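KmHsv2 (Kluyveromyces marxianus, PDB 3VU4) probably binds phosphoinositides, as a seven-bladed beta-propeller of the PROPPIN family related to the autophagy protein Atg18. Local coordinates at residues F234-D239 with H265-F270; V243-W248 with C309-I314; D251-A256 with F270-N275; W293-F298 with E341-Q346; E316-V321 with T331-F336. All coordinates share one frame; numbering follows the deposited sequence.

Interaction 1 of 5, residues F234-D239 with H265-F270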
# COMPACT_ATOMS: atom_id res chain seq x y z
N PHE A 234 11.52 -11.26 9.00
CA PHE A 234 11.05 -10.85 10.32
C PHE A 234 10.03 -11.85 10.85
O PHE A 234 9.27 -12.43 10.09
CB PHE A 234 10.41 -9.47 10.23
CG PHE A 234 11.28 -8.43 9.63
CD1 PHE A 234 12.37 -7.92 10.33
CD2 PHE A 234 11.02 -7.95 8.35
CE1 PHE A 234 13.18 -6.94 9.77
CE2 PHE A 234 11.83 -6.96 7.78
CZ PHE A 234 12.91 -6.46 8.49
N ARG A 235 10.03 -12.05 12.16
CA ARG A 235 9.09 -12.97 12.79
C ARG A 235 8.06 -12.11 13.48
O ARG A 235 8.41 -11.17 14.18
CB ARG A 235 9.80 -13.84 13.81
CG ARG A 235 11.09 -14.45 13.28
CD ARG A 235 10.84 -15.77 12.61
NE ARG A 235 11.02 -16.86 13.57
CZ ARG A 235 10.78 -18.14 13.30
NH1 ARG A 235 10.34 -18.50 12.09
NH2 ARG A 235 10.98 -19.06 14.24
N ARG A 236 6.78 -12.42 13.28
CA ARG A 236 5.74 -11.63 13.91
C ARG A 236 5.56 -12.13 15.33
O ARG A 236 5.09 -11.40 16.21
CB ARG A 236 4.44 -11.76 13.10
CG ARG A 236 4.47 -10.94 11.83
CD ARG A 236 3.46 -11.37 10.78
NE ARG A 236 2.06 -11.39 11.21
CZ ARG A 236 1.51 -10.57 12.12
NH1 ARG A 236 2.24 -9.64 12.74
NH2 ARG A 236 0.22 -10.68 12.38
N GLY A 237 5.97 -13.37 15.55
CA GLY A 237 5.87 -13.95 16.88
C GLY A 237 4.52 -13.77 17.56
O GLY A 237 3.52 -14.39 17.17
N LEU A 238 4.50 -12.92 18.58
CA LEU A 238 3.31 -12.64 19.38
C LEU A 238 2.00 -12.32 18.65
O LEU A 238 0.96 -12.94 18.92
CB LEU A 238 3.62 -11.52 20.39
CG LEU A 238 4.21 -11.98 21.73
CD1 LEU A 238 3.09 -12.60 22.57
CD2 LEU A 238 5.35 -12.97 21.52
N ASP A 239 2.04 -11.35 17.74
CA ASP A 239 0.83 -10.97 17.01
C ASP A 239 0.39 -12.04 16.01
O ASP A 239 1.00 -12.21 14.94
CB ASP A 239 1.03 -9.62 16.31
CG ASP A 239 -0.28 -8.94 16.03
OD1 ASP A 239 -1.04 -8.69 16.98
OD2 ASP A 239 -0.56 -8.65 14.85
N HIS A 265 2.87 -2.39 14.08
CA HIS A 265 4.22 -2.91 14.28
C HIS A 265 5.17 -2.28 13.26
O HIS A 265 4.78 -2.00 12.12
CB HIS A 265 4.26 -4.43 14.08
CG HIS A 265 3.24 -5.18 14.88
ND1 HIS A 265 3.44 -5.57 16.18
CD2 HIS A 265 2.00 -5.62 14.54
CE1 HIS A 265 2.38 -6.22 16.62
NE2 HIS A 265 1.49 -6.26 15.64
N VAL A 266 6.42 -2.08 13.65
CA VAL A 266 7.40 -1.51 12.75
C VAL A 266 8.61 -2.43 12.71
O VAL A 266 9.13 -2.82 13.75
CB VAL A 266 7.85 -0.12 13.20
CG1 VAL A 266 9.01 0.35 12.33
CG2 VAL A 266 6.68 0.86 13.11
N PHE A 267 9.02 -2.79 11.50
CA PHE A 267 10.19 -3.65 11.30
C PHE A 267 11.27 -2.80 10.63
O PHE A 267 10.97 -1.90 9.84
CB PHE A 267 9.83 -4.86 10.43
CG PHE A 267 8.84 -5.77 11.07
CD1 PHE A 267 9.25 -6.75 11.96
CD2 PHE A 267 7.47 -5.63 10.80
CE1 PHE A 267 8.31 -7.59 12.58
CE2 PHE A 267 6.54 -6.46 11.42
CZ PHE A 267 6.96 -7.44 12.31
N GLU A 268 12.52 -3.09 10.94
CA GLU A 268 13.62 -2.31 10.38
C GLU A 268 14.42 -3.03 9.30
O GLU A 268 15.03 -4.07 9.57
CB GLU A 268 14.54 -1.88 11.53
CG GLU A 268 15.85 -1.21 11.10
CD GLU A 268 16.70 -0.81 12.30
OE1 GLU A 268 16.43 0.26 12.89
OE2 GLU A 268 17.62 -1.57 12.66
N ILE A 269 14.42 -2.48 8.09
CA ILE A 269 15.18 -3.05 6.98
C ILE A 269 16.66 -2.60 7.08
O ILE A 269 17.59 -3.39 6.87
CB ILE A 269 14.58 -2.64 5.61
CG1 ILE A 269 13.36 -3.52 5.30
CG2 ILE A 269 15.62 -2.79 4.50
CD1 ILE A 269 12.14 -3.23 6.15
N PHE A 270 16.87 -1.33 7.38
CA PHE A 270 18.23 -0.82 7.57
C PHE A 270 18.15 0.37 8.51
O PHE A 270 17.14 1.08 8.52
CB PHE A 270 18.89 -0.46 6.23
CG PHE A 270 18.36 0.79 5.57
CD1 PHE A 270 18.75 2.05 6.01
CD2 PHE A 270 17.52 0.70 4.45
CE1 PHE A 270 18.32 3.21 5.35
CE2 PHE A 270 17.08 1.85 3.79
CZ PHE A 270 17.49 3.11 4.24
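This is a buried, largely apolar contact between two neighbouring blades of the PROPPIN beta-propeller, joining the end of outer strand 230-235 and the turn after it to strand 263-268 of the next blade. Residues 234-237 spell the Phe-Arg-Arg-Gly sequence that in this family marks phosphoinositide binding. A sulfate lies about 4 Å from the side chain of Arg235, which points away from the contact, consistent with an anion site there. Phe234 points inward instead, its CG beside the backbone N (chi1 -55°), and slides past Phe267 in the opposite direction. Phe267 CB sits over the centre of the Phe234 ring in a CH-pi contact, 3.7 Å from the centroid. The two rings are oblique, with planes 37° apart. At the far end Phe234 CZ meets Ile269 CD1 at 4.1 Å, and Val222 and Ile220 of the preceding strand pack around the pair. Beyond the strand, Arg236 NH2 forms a salt bridge to Asp239 OD2 at 3.3 Å, although the place of that oxygen is less sure. Asp239 crosses obliquely past His265, whose ND1 side faces Asn297; Asp239 CB lies 3.7 Å from His265 CE1.

Interaction 2 of 5, residues V243-W248 with C309-I314; sequences VVDMKW and CKIAWI
Polar side chains bridge strands 243-248 and 310-313, between which no backbone hydrogen bond forms; their short axes approach to 6.3 Å at 9° to each other. Asp245 reaches across with CG anti to its own N (chi1 -159°), and its OD2 takes two donors. Ile311 N gives a nearly straight bond to the anti lone pair at 2.9 Å, while Lys247 NZ forms a salt bridge on the syn side at 3.2 Å. The same ammonium donates to Ile311 O at 2.7 Å, almost along the C=O axis, since the lysine chain is bent at chi2 and chi4 and curls over that carbonyl. Asp245 OD1 accepts from Met246 N and makes a salt bridge to Arg202 of the preceding blade, so the carboxylate is probably held as an anion. Farther along, Trp313 NE1 donates to Lys247 O at 3.0 Å, meeting it from above the carbonyl plane. A water then links Trp248 O with Trp313 N, 3.2 Å from each. Apolar packing is modest: Lys247 CB rests on Ile311 CG1 at 3.7 Å, and Val244 CG1 lies 4.3 Å from Cys309 SG. Val244 and Asp245 together face Val258 as a classic beta bulge. Innermost strands of successive blades, lying nearly parallel around the central channel, are typical of the beta-propeller.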
# COMPACT_ATOMS: atom_id res chain seq x y z
N VAL A 243 -2.89 -9.84 8.81
CA VAL A 243 -2.34 -8.56 8.42
C VAL A 243 -3.41 -7.81 7.63
O VAL A 243 -4.06 -8.39 6.75
CB VAL A 243 -1.10 -8.76 7.54
CG1 VAL A 243 -0.58 -7.41 7.05
CG2 VAL A 243 -0.03 -9.51 8.32
N VAL A 244 -3.61 -6.54 7.94
CA VAL A 244 -4.60 -5.73 7.24
C VAL A 244 -3.89 -4.85 6.22
O VAL A 244 -4.38 -4.61 5.12
CB VAL A 244 -5.41 -4.86 8.22
CG1 VAL A 244 -6.34 -3.93 7.48
CG2 VAL A 244 -6.20 -5.75 9.16
N ASP A 245 -2.72 -4.36 6.60
CA ASP A 245 -1.95 -3.54 5.68
C ASP A 245 -0.47 -3.51 6.06
O ASP A 245 -0.10 -3.74 7.22
CB ASP A 245 -2.53 -2.12 5.59
CG ASP A 245 -2.11 -1.41 4.31
OD1 ASP A 245 -1.49 -2.06 3.44
OD2 ASP A 245 -2.42 -0.19 4.16
N MET A 246 0.36 -3.23 5.07
CA MET A 246 1.80 -3.20 5.24
C MET A 246 2.33 -2.15 4.28
O MET A 246 2.06 -2.21 3.08
CB MET A 246 2.35 -4.58 4.91
CG MET A 246 3.83 -4.68 4.81
SD MET A 246 4.31 -6.42 4.91
CE MET A 246 3.77 -7.03 3.31
N LYS A 247 3.05 -1.16 4.82
CA LYS A 247 3.59 -0.06 4.03
C LYS A 247 5.04 0.29 4.40
O LYS A 247 5.47 0.07 5.54
CB LYS A 247 2.68 1.15 4.20
CG LYS A 247 1.84 1.51 3.00
CD LYS A 247 1.15 0.31 2.38
CE LYS A 247 0.17 0.75 1.30
NZ LYS A 247 -0.98 1.54 1.84
N TRP A 248 5.79 0.83 3.43
CA TRP A 248 7.21 1.18 3.60
C TRP A 248 7.44 2.66 3.92
O TRP A 248 6.75 3.52 3.39
CB TRP A 248 7.99 0.89 2.32
CG TRP A 248 8.19 -0.57 1.93
CD1 TRP A 248 7.31 -1.37 1.25
CD2 TRP A 248 9.39 -1.34 2.09
NE1 TRP A 248 7.90 -2.58 0.96
CE2 TRP A 248 9.17 -2.59 1.47
CE3 TRP A 248 10.63 -1.08 2.71
CZ2 TRP A 248 10.16 -3.59 1.43
CZ3 TRP A 248 11.61 -2.08 2.67
CH2 TRP A 248 11.36 -3.32 2.04
N CYS A 309 -8.57 -0.73 7.50
CA CYS A 309 -7.84 0.52 7.43
C CYS A 309 -6.73 0.40 6.41
O CYS A 309 -6.48 -0.69 5.88
CB CYS A 309 -7.24 0.91 8.80
SG CYS A 309 -5.92 -0.17 9.45
N LYS A 310 -6.10 1.53 6.11
CA LYS A 310 -4.99 1.60 5.17
C LYS A 310 -3.99 2.56 5.78
O LYS A 310 -4.39 3.57 6.36
CB LYS A 310 -5.44 2.11 3.80
CG LYS A 310 -6.28 1.09 3.07
CD LYS A 310 -6.52 1.42 1.61
CE LYS A 310 -7.36 0.30 1.01
NZ LYS A 310 -7.70 0.51 -0.42
N ILE A 311 -2.71 2.23 5.68
CA ILE A 311 -1.69 3.10 6.25
C ILE A 311 -0.77 3.63 5.17
O ILE A 311 -0.73 3.11 4.05
CB ILE A 311 -0.89 2.35 7.34
CG1 ILE A 311 -0.05 1.24 6.73
CG2 ILE A 311 -1.86 1.71 8.34
CD1 ILE A 311 0.57 0.31 7.77
N ALA A 312 -0.04 4.68 5.50
CA ALA A 312 0.88 5.27 4.54
C ALA A 312 1.89 6.14 5.28
O ALA A 312 1.53 6.96 6.12
CB ALA A 312 0.12 6.10 3.52
N TRP A 313 3.17 5.93 4.98
CA TRP A 313 4.20 6.74 5.61
C TRP A 313 4.19 8.06 4.88
O TRP A 313 3.96 8.11 3.67
CB TRP A 313 5.58 6.08 5.48
CG TRP A 313 5.73 4.84 6.29
CD1 TRP A 313 5.27 3.59 5.98
CD2 TRP A 313 6.42 4.71 7.54
NE1 TRP A 313 5.64 2.69 6.96
CE2 TRP A 313 6.34 3.35 7.93
CE3 TRP A 313 7.09 5.61 8.37
CZ2 TRP A 313 6.92 2.87 9.11
CZ3 TRP A 313 7.67 5.13 9.55
CH2 TRP A 313 7.58 3.78 9.90
N ILE A 314 4.40 9.15 5.61
CA ILE A 314 4.40 10.47 5.00
C ILE A 314 5.78 11.08 5.18
O ILE A 314 6.01 12.23 4.80
CB ILE A 314 3.34 11.39 5.64
CG1 ILE A 314 3.59 11.54 7.14
CG2 ILE A 314 1.96 10.81 5.40
CD1 ILE A 314 2.72 12.60 7.80
O HOH W 1 3.80 4.14 2.39

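Interaction 3 of 5, residues D251-A256 with F270-N275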
# COMPACT_ATOMS: atom_id res chain seq x y z
N ASP A 251 12.11 6.39 2.88
CA ASP A 251 13.49 6.07 2.48
C ASP A 251 13.72 4.55 2.38
O ASP A 251 14.83 4.10 2.09
CB ASP A 251 14.49 6.67 3.47
CG ASP A 251 14.30 6.14 4.89
OD1 ASP A 251 13.52 5.18 5.09
OD2 ASP A 251 14.94 6.70 5.80
N GLY A 252 12.67 3.77 2.62
CA GLY A 252 12.77 2.32 2.53
C GLY A 252 13.40 1.66 3.75
O GLY A 252 13.71 0.46 3.73
N SER A 253 13.57 2.43 4.81
CA SER A 253 14.17 1.96 6.05
C SER A 253 13.28 1.12 6.98
O SER A 253 13.74 0.16 7.58
CB SER A 253 14.70 3.16 6.85
OG SER A 253 14.96 2.78 8.20
N LYS A 254 12.03 1.51 7.13
CA LYS A 254 11.13 0.78 8.01
C LYS A 254 9.88 0.28 7.32
O LYS A 254 9.42 0.84 6.33
CB LYS A 254 10.75 1.64 9.21
CG LYS A 254 11.91 1.89 10.12
CD LYS A 254 11.61 2.97 11.13
CE LYS A 254 12.90 3.43 11.80
NZ LYS A 254 13.86 4.00 10.80
N LEU A 255 9.35 -0.80 7.86
CA LEU A 255 8.15 -1.42 7.33
C LEU A 255 7.10 -1.42 8.44
O LEU A 255 7.37 -1.90 9.55
CB LEU A 255 8.49 -2.84 6.90
CG LEU A 255 7.50 -3.65 6.08
CD1 LEU A 255 7.15 -2.89 4.82
CD2 LEU A 255 8.14 -4.98 5.76
N ALA A 256 5.93 -0.85 8.17
CA ALA A 256 4.85 -0.82 9.16
C ALA A 256 3.80 -1.85 8.79
O ALA A 256 3.46 -2.01 7.62
CB ALA A 256 4.21 0.56 9.24
N PHE A 270 16.87 -1.33 7.38
CA PHE A 270 18.23 -0.82 7.57
C PHE A 270 18.15 0.37 8.51
O PHE A 270 17.14 1.08 8.52
CB PHE A 270 18.89 -0.46 6.23
CG PHE A 270 18.36 0.79 5.57
CD1 PHE A 270 18.75 2.05 6.01
CD2 PHE A 270 17.52 0.70 4.45
CE1 PHE A 270 18.32 3.21 5.35
CE2 PHE A 270 17.08 1.85 3.79
CZ PHE A 270 17.49 3.11 4.24
N ASN A 271 19.19 0.58 9.32
CA ASN A 271 19.17 1.68 10.26
C ASN A 271 19.23 3.03 9.56
O ASN A 271 20.12 3.31 8.77
CB ASN A 271 20.28 1.55 11.29
CG ASN A 271 20.10 2.52 12.43
OD1 ASN A 271 20.14 3.73 12.23
ND2 ASN A 271 19.88 2.00 13.64
N ASP A 272 18.25 3.85 9.90
CA ASP A 272 17.99 5.17 9.35
C ASP A 272 18.74 6.36 9.96
O ASP A 272 19.08 7.31 9.28
CB ASP A 272 16.49 5.44 9.49
CG ASP A 272 15.90 5.99 8.26
OD1 ASP A 272 16.56 5.87 7.21
OD2 ASP A 272 14.78 6.53 8.31
N GLN A 273 18.95 6.29 11.27
CA GLN A 273 19.57 7.34 12.05
C GLN A 273 21.08 7.56 11.87
O GLN A 273 21.77 6.78 11.21
CB GLN A 273 19.30 7.06 13.53
CG GLN A 273 17.90 6.50 13.80
CD GLN A 273 16.82 7.56 13.69
OE1 GLN A 273 16.51 8.26 14.66
NE2 GLN A 273 16.24 7.69 12.49
N ASP A 274 21.55 8.65 12.47
CA ASP A 274 22.97 9.00 12.49
C ASP A 274 23.29 8.63 13.93
O ASP A 274 23.01 9.39 14.85
CB ASP A 274 23.17 10.50 12.28
CG ASP A 274 24.63 10.89 12.30
OD1 ASP A 274 25.41 10.33 11.49
OD2 ASP A 274 25.01 11.74 13.13
N ASN A 275 23.87 7.45 14.11
CA ASN A 275 24.12 6.95 15.45
C ASN A 275 25.49 7.15 16.05
O ASN A 275 26.46 7.45 15.35
CB ASN A 275 23.78 5.46 15.47
CG ASN A 275 22.46 5.17 14.82
OD1 ASN A 275 21.40 5.56 15.33
ND2 ASN A 275 22.50 4.50 13.67
O HOH W 2 12.17 5.00 8.14
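Ser253 holds OG anti to its backbone N (chi1 164°) and Phe270 holds CG in the crowded position between N and carbonyl carbon (chi1 73°), which sets hydroxyl on carbonyl and ring on backbone. Ser253 OG donates to Phe270 O at 2.8 Å, nearly along the C=O axis, and accepts from Lys254 NZ at 3.1 Å. Ser253 CA lies over one face of the Phe270 ring, 3.9 Å from its centroid, with Asp251 O at the ring edge. An alanine here would lose both hydroxyl bonds and would probably loosen the loop after strand 263-268 from the turn that precedes strand 254-259 of the same blade. That turn is an Asx turn, with Ser253 N bound to Asp251 OD1 at 2.8 Å. Asp251 and Asp272 meet tip to tip, modelled too close for their spacing to be trusted. Glu316 of the next blade adds a third carboxylate, and Lys254 NZ reaches Asp272 OD2 only as a long salt bridge of 3.7 Å; this gathering of acids would probably raise the proton affinity of at least one.

Interaction 4 of 5, residues W293-F298 with E341-Q346; sequences WSLCNF and ERWLIQ
The indole of Trp343 carries Leu295 CD2 over one face, 3.6 Å from the centroid of the five-membered ring, in a CH-pi contact offset toward the rim. The two side chains lie alongside and point the same way, so that Leu295 CG also comes to 3.4 Å from Trp343 CD1. Phe336, on the strand next to Trp343, meets the indole edge-to-face. At the other end of the contact the Phe298 ring takes Ile345 CG2 over one face, 4.0 Å from its centroid. Phe298 has CG anti to the backbone N (chi1 -175°), which lays its ring obliquely across the isoleucine and brings CE1 to 3.2 Å from Ile345 O. Between these two CH-pi contacts, Cys296 turns SG into the crowded position and places it 3.4 Å from Ile345 CD1; the same methyl lies 3.6 Å from Phe298 CB. Strands 296-298 and 342-346 are the outermost strands of adjacent propeller blades, their segment axes 6.6 Å apart at closest and 23° from parallel. Arg342 NE bonds within its own segment, to Glu341 O at 3.1 Å, where Glu341 and Arg342 form a G1 beta bulge opposite Asp337. No hydrogen bond crosses from one segment to the other, so this seam near the propeller's surface rests on the fit of methyl, sulfur and ring, and any grip is dispersive rather than directional.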
# COMPACT_ATOMS: atom_id res chain seq x y z
N TRP A 293 12.61 -9.26 15.01
CA TRP A 293 11.26 -8.91 15.47
C TRP A 293 10.94 -7.42 15.34
O TRP A 293 11.80 -6.60 15.01
CB TRP A 293 11.08 -9.32 16.94
CG TRP A 293 11.38 -10.76 17.22
CD1 TRP A 293 10.56 -11.83 16.97
CD2 TRP A 293 12.60 -11.30 17.75
NE1 TRP A 293 11.20 -13.00 17.32
CE2 TRP A 293 12.44 -12.71 17.80
CE3 TRP A 293 13.81 -10.74 18.19
CZ2 TRP A 293 13.45 -13.56 18.27
CZ3 TRP A 293 14.81 -11.59 18.66
CH2 TRP A 293 14.62 -12.99 18.70
N SER A 294 9.68 -7.08 15.61
CA SER A 294 9.20 -5.71 15.56
C SER A 294 9.98 -4.77 16.49
O SER A 294 10.35 -5.14 17.61
CB SER A 294 7.72 -5.70 15.96
OG SER A 294 7.23 -4.37 16.06
N LEU A 295 10.23 -3.55 16.03
CA LEU A 295 10.94 -2.55 16.82
C LEU A 295 10.04 -2.04 17.94
O LEU A 295 10.50 -1.76 19.04
CB LEU A 295 11.34 -1.37 15.94
CG LEU A 295 12.82 -1.20 15.65
CD1 LEU A 295 13.45 -2.54 15.28
CD2 LEU A 295 12.98 -0.17 14.52
N CYS A 296 8.76 -1.91 17.63
CA CYS A 296 7.78 -1.43 18.60
C CYS A 296 6.40 -1.90 18.20
O CYS A 296 6.11 -2.08 17.02
CB CYS A 296 7.82 0.10 18.66
SG CYS A 296 7.79 0.92 17.05
N ASN A 297 5.55 -2.10 19.21
CA ASN A 297 4.19 -2.57 18.99
C ASN A 297 3.21 -1.63 19.67
O ASN A 297 3.11 -1.59 20.89
CB ASN A 297 4.03 -3.98 19.56
CG ASN A 297 5.13 -4.92 19.09
OD1 ASN A 297 5.35 -5.07 17.88
ND2 ASN A 297 5.81 -5.56 20.03
N PHE A 298 2.48 -0.88 18.86
CA PHE A 298 1.53 0.09 19.37
C PHE A 298 0.08 -0.39 19.20
O PHE A 298 -0.32 -0.80 18.12
CB PHE A 298 1.74 1.40 18.62
CG PHE A 298 0.91 2.54 19.13
CD1 PHE A 298 1.39 3.37 20.14
CD2 PHE A 298 -0.33 2.82 18.56
CE1 PHE A 298 0.65 4.46 20.56
CE2 PHE A 298 -1.08 3.91 18.98
CZ PHE A 298 -0.60 4.73 19.97
N GLU A 341 16.37 3.21 25.31
CA GLU A 341 17.00 2.39 24.27
C GLU A 341 15.89 1.57 23.59
O GLU A 341 16.03 0.36 23.36
CB GLU A 341 18.05 1.45 24.89
CG GLU A 341 19.35 2.12 25.32
CD GLU A 341 20.13 2.70 24.14
OE1 GLU A 341 19.83 2.32 22.98
OE2 GLU A 341 21.05 3.51 24.37
N ARG A 342 14.79 2.24 23.26
CA ARG A 342 13.66 1.57 22.65
C ARG A 342 12.84 2.53 21.77
O ARG A 342 12.70 3.71 22.08
CB ARG A 342 12.78 1.00 23.77
CG ARG A 342 12.08 -0.29 23.41
CD ARG A 342 12.50 -1.44 24.34
NE ARG A 342 13.93 -1.71 24.23
CZ ARG A 342 14.59 -2.61 24.94
NH1 ARG A 342 13.97 -3.37 25.83
NH2 ARG A 342 15.89 -2.74 24.78
N TRP A 343 12.31 2.02 20.67
CA TRP A 343 11.49 2.83 19.77
C TRP A 343 10.08 2.93 20.32
O TRP A 343 9.56 1.96 20.87
CB TRP A 343 11.40 2.21 18.39
CG TRP A 343 12.64 2.31 17.59
CD1 TRP A 343 13.68 1.43 17.58
CD2 TRP A 343 12.95 3.33 16.64
NE1 TRP A 343 14.63 1.84 16.67
CE2 TRP A 343 14.20 3.00 16.07
CE3 TRP A 343 12.29 4.49 16.20
CZ2 TRP A 343 14.81 3.79 15.09
CZ3 TRP A 343 12.90 5.27 15.22
CH2 TRP A 343 14.14 4.92 14.68
N LEU A 344 9.46 4.09 20.15
CA LEU A 344 8.10 4.28 20.63
C LEU A 344 7.25 4.91 19.54
O LEU A 344 7.76 5.61 18.66
CB LEU A 344 8.08 5.19 21.86
CG LEU A 344 8.93 4.72 23.05
CD1 LEU A 344 8.99 5.83 24.08
CD2 LEU A 344 8.36 3.43 23.64
N ILE A 345 5.96 4.64 19.58
CA ILE A 345 5.04 5.19 18.61
C ILE A 345 4.10 6.11 19.36
O ILE A 345 3.56 5.74 20.41
CB ILE A 345 4.24 4.07 17.92
CG1 ILE A 345 5.18 3.26 17.02
CG2 ILE A 345 3.10 4.67 17.10
CD1 ILE A 345 4.58 1.99 16.46
N GLN A 346 3.93 7.32 18.86
CA GLN A 346 3.03 8.26 19.51
C GLN A 346 2.03 8.80 18.49
O GLN A 346 2.36 8.96 17.32
CB GLN A 346 3.84 9.40 20.14
CG GLN A 346 4.66 10.20 19.14
CD GLN A 346 5.63 11.17 19.80
OE1 GLN A 346 6.54 10.76 20.54
NE2 GLN A 346 5.46 12.46 19.54

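Interaction 5 of 5, residues E316-V321 with T331-F336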
# COMPACT_ATOMS: atom_id res chain seq x y z
N GLU A 316 10.05 9.76 6.93
CA GLU A 316 10.89 8.65 7.38
C GLU A 316 10.50 8.20 8.77
O GLU A 316 10.81 7.08 9.17
CB GLU A 316 12.36 9.06 7.34
CG GLU A 316 12.86 9.33 5.93
CD GLU A 316 14.33 9.72 5.87
OE1 GLU A 316 14.84 9.90 4.74
OE2 GLU A 316 14.97 9.85 6.94
N SER A 317 9.81 9.07 9.50
CA SER A 317 9.40 8.75 10.86
C SER A 317 7.89 8.85 11.15
O SER A 317 7.44 8.41 12.20
CB SER A 317 10.15 9.65 11.84
OG SER A 317 9.79 11.01 11.64
N SER A 318 7.13 9.43 10.23
CA SER A 318 5.68 9.57 10.43
C SER A 318 4.84 8.82 9.41
O SER A 318 5.23 8.69 8.25
CB SER A 318 5.27 11.04 10.43
OG SER A 318 5.76 11.68 11.59
N LEU A 319 3.67 8.35 9.85
CA LEU A 319 2.76 7.66 8.97
C LEU A 319 1.32 7.94 9.39
O LEU A 319 1.05 8.35 10.52
CB LEU A 319 3.04 6.15 9.00
CG LEU A 319 2.84 5.40 10.31
CD1 LEU A 319 1.41 4.94 10.40
CD2 LEU A 319 3.77 4.19 10.37
N VAL A 320 0.39 7.76 8.46
CA VAL A 320 -1.01 8.00 8.73
C VAL A 320 -1.81 6.71 8.63
O VAL A 320 -1.43 5.77 7.92
CB VAL A 320 -1.65 9.02 7.75
CG1 VAL A 320 -1.00 10.37 7.90
CG2 VAL A 320 -1.52 8.52 6.33
N VAL A 321 -2.90 6.67 9.36
CA VAL A 321 -3.79 5.52 9.35
C VAL A 321 -5.16 6.09 9.04
O VAL A 321 -5.60 7.06 9.68
CB VAL A 321 -3.80 4.81 10.71
CG1 VAL A 321 -4.86 3.71 10.71
CG2 VAL A 321 -2.41 4.21 10.99
N THR A 331 -2.33 10.61 12.57
CA THR A 331 -0.93 10.75 12.21
C THR A 331 -0.05 10.26 13.36
O THR A 331 -0.15 10.75 14.48
CB THR A 331 -0.61 12.21 11.90
OG1 THR A 331 -1.42 12.64 10.80
CG2 THR A 331 0.86 12.39 11.54
N PHE A 332 0.81 9.28 13.07
CA PHE A 332 1.69 8.72 14.10
C PHE A 332 3.16 9.03 13.84
O PHE A 332 3.58 9.23 12.70
CB PHE A 332 1.49 7.20 14.21
CG PHE A 332 0.09 6.79 14.55
CD1 PHE A 332 -0.91 6.76 13.56
CD2 PHE A 332 -0.26 6.44 15.85
CE1 PHE A 332 -2.22 6.38 13.88
CE2 PHE A 332 -1.57 6.07 16.18
CZ PHE A 332 -2.56 6.04 15.18
N LYS A 333 3.94 9.06 14.90
CA LYS A 333 5.37 9.34 14.80
C LYS A 333 6.14 8.19 15.45
O LYS A 333 5.78 7.72 16.53
CB LYS A 333 5.68 10.66 15.51
CG LYS A 333 6.53 11.66 14.73
CD LYS A 333 8.01 11.36 14.82
CE LYS A 333 8.85 12.63 14.67
NZ LYS A 333 8.73 13.28 13.33
N VAL A 334 7.18 7.72 14.77
CA VAL A 334 8.01 6.64 15.29
C VAL A 334 9.28 7.34 15.79
O VAL A 334 9.97 8.01 15.03
CB VAL A 334 8.36 5.61 14.20
CG1 VAL A 334 9.17 4.48 14.80
CG2 VAL A 334 7.09 5.07 13.58
N VAL A 335 9.57 7.18 17.07
CA VAL A 335 10.72 7.84 17.68
C VAL A 335 11.56 6.94 18.57
O VAL A 335 11.03 6.10 19.30
CB VAL A 335 10.23 9.02 18.53
CG1 VAL A 335 11.40 9.76 19.15
CG2 VAL A 335 9.37 9.95 17.68
N PHE A 336 12.88 7.13 18.52
CA PHE A 336 13.76 6.35 19.37
C PHE A 336 14.03 7.11 20.67
O PHE A 336 14.42 8.27 20.66
CB PHE A 336 15.10 6.04 18.69
CG PHE A 336 15.92 5.01 19.43
CD1 PHE A 336 15.57 3.65 19.38
CD2 PHE A 336 16.98 5.39 20.25
CE1 PHE A 336 16.26 2.70 20.13
CE2 PHE A 336 17.68 4.44 21.00
CZ PHE A 336 17.32 3.09 20.94
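Strands 318-321 and 331-336 form an antiparallel beta hairpin, the two middle strands of a propeller blade, with Leu319 and Phe332 as a hydrogen-bonded pair: Phe332 N to Leu319 O is 2.7 Å and nearly straight, and Leu319 N to Phe332 O is 3.0 Å. A third bond, Val334 N to Ser317 O at 2.7 Å, carries the pairing past the strand into the turn before it. On the face bearing Ser318, Lys333 and Val320, the lysine bends at chi2 and chi4, passes Ser318 OG with its CG at 3.2 Å and ends with NZ donating to Ser317 OG at 3.0 Å. An alanine in place of Lys333 would lose that bond and the methylene cover over Ser318, and would probably leave the side chain of Ser317 less firmly held. Val320 CG1 and Thr331 OG1 lie side by side farther along. The other face is apolar, with Trp313 packed on Leu319 and Val334. The Phe332 ring meets Leu319 O at its edge, in plane. Val321 and Phe332 cross obliquely, Val321 CG2 lying 3.6 Å from Phe332 CE1.

Interaction 1 opens first, at 234-239, and before it closes at 265-270 both interaction 2 and interaction 3 have begun; it therefore crosses each of them. Interaction 3 closes a short loop at 270-275, sharing Phe270 with interaction 1, and lies wholly within the longer span of interaction 2. Interaction 4 starts at 293-298, before interaction 2 closes at 309-314, so these two also cross, while interaction 5 falls entirely within the span of interaction 4. Interaction 1 ties blade 198-235 to blade 243-299; interactions 2 and 4 join blade 243-299 to blade 310-352 at its inner and outer strands. Interactions 3 and 5 work inside single blades.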